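Local coordinates for protein putative ABC type-2 transporter (PDB 3CNI) that is one domain of a membrane protein that probably works as an ABC-type transporter, and binds calcium in the crystal, at residues Lys141-Ser144 with Pro145-Met149. Residues are numbered along the deposited sequence; the frame is centred on the assembly and turned at random.
With CA (calcium ion), chain B.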
# COMPACT_ATOMS: atom_id res chain seq x y z
N LYS A 141 -6.72 8.68 17.61
CA LYS A 141 -7.73 8.64 16.57
C LYS A 141 -7.17 9.31 15.37
O LYS A 141 -6.50 10.31 15.48
CB LYS A 141 -9.02 9.39 16.98
CG LYS A 141 -9.96 8.64 17.91
CD LYS A 141 -10.98 9.60 18.54
N ASN A 142 -7.48 8.72 14.25
CA ASN A 142 -7.27 9.30 12.91
C ASN A 142 -5.80 9.39 12.50
O ASN A 142 -5.41 10.07 11.56
CB ASN A 142 -8.00 10.63 12.84
CG ASN A 142 -9.51 10.42 12.79
OD1 ASN A 142 -10.00 9.69 11.91
ND2 ASN A 142 -10.24 11.02 13.72
N HIS A 143 -4.97 8.69 13.25
CA HIS A 143 -3.60 8.59 12.90
C HIS A 143 -3.22 7.19 12.68
O HIS A 143 -3.62 6.29 13.42
CB HIS A 143 -2.71 9.16 14.02
CG HIS A 143 -2.87 10.63 14.22
ND1 HIS A 143 -4.03 11.19 14.68
CD2 HIS A 143 -1.99 11.64 14.07
CE1 HIS A 143 -3.88 12.51 14.76
NE2 HIS A 143 -2.64 12.79 14.43
N SER A 144 -2.40 7.03 11.66
CA SER A 144 -1.68 5.80 11.34
C SER A 144 -0.45 5.58 12.23
O SER A 144 0.06 6.55 12.89
CB SER A 144 -1.19 5.87 9.87
OG SER A 144 -0.07 6.72 9.71
N PRO A 145 0.06 4.33 12.28
CA PRO A 145 1.25 4.08 13.06
C PRO A 145 2.47 4.81 12.56
O PRO A 145 3.30 5.23 13.34
CB PRO A 145 1.45 2.57 12.95
CG PRO A 145 0.09 2.01 12.63
CD PRO A 145 -0.56 3.07 11.79
N GLU A 146 2.56 4.96 11.24
CA GLU A 146 3.65 5.74 10.63
C GLU A 146 3.65 7.14 11.21
O GLU A 146 4.69 7.70 11.59
CB GLU A 146 3.46 5.88 9.15
CG GLU A 146 3.58 4.57 8.30
CD GLU A 146 2.28 3.72 8.08
OE1 GLU A 146 1.30 3.63 8.89
OE2 GLU A 146 2.31 3.04 7.06
N ALA A 147 2.46 7.74 11.20
CA ALA A 147 2.28 9.15 11.67
C ALA A 147 2.66 9.24 13.12
O ALA A 147 3.38 10.11 13.52
CB ALA A 147 0.83 9.63 11.49
N ILE A 148 2.18 8.31 13.91
CA ILE A 148 2.46 8.36 15.34
C ILE A 148 3.95 8.16 15.58
O ILE A 148 4.56 8.81 16.41
CB ILE A 148 1.66 7.36 16.18
CG1 ILE A 148 0.20 7.78 16.11
CG2 ILE A 148 2.11 7.45 17.64
CD1 ILE A 148 -0.02 9.18 16.68
N MSE A 149 4.53 7.28 14.80
CA MSE A 149 5.94 6.98 14.98
C MSE A 149 6.78 8.13 14.48
O MSE A 149 7.78 8.41 15.05
CB MSE A 149 6.31 5.67 14.26
CG MSE A 149 5.64 4.43 14.86
SE MSE A 149 6.43 4.08 16.66
CE MSE A 149 4.71 3.88 17.60
CA CA B . 0.60 1.77 5.78
O HOH W 1 -0.45 2.02 8.05
O HOH W 2 -1.37 1.62 4.50
O HOH W 3 1.64 2.59 3.81
O HOH W 4 2.50 0.46 5.44
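Ser144 ends the loop after strand 138-140 and caps helix 145-152, its carbonyl O taking the first main-chain helical bond from Ile148 N at 2.9 Å. It is a serine N-cap: OG also accepts from Ala147 N at 3.1 Å, and so ties up an amide of the first turn. A chi1 of 76° swings OG back over the start of the helix, within reach of the Ala147 amide. Pro145 follows as the first helical residue, its ring packing on Trp82 and Leu84 of strand 76-84.

One residue before the cap, His143 lies across Ile148 at about a right angle, His143 CB against Ile148 CD1 at 3.8 Å, while the methyl of Ala147 sits at the ring edge. The ring's rotation is fixed from the other side: ND1 donates to Lys141 O at 2.7 Å, with that oxygen only 2° out of the ring plane.

Glu146, in the first turn, carries its carboxylate to the calcium ion, which Ser99 OG also binds. Its chain bends at chi2, bringing the carboxylate back beside the cap serine. The two oxygens divide the work: OE2 binds the metal directly at 2.5 Å, and OE1 accepts a hydrogen bond from water 1, itself a calcium ligand 2.5 Å from the ion.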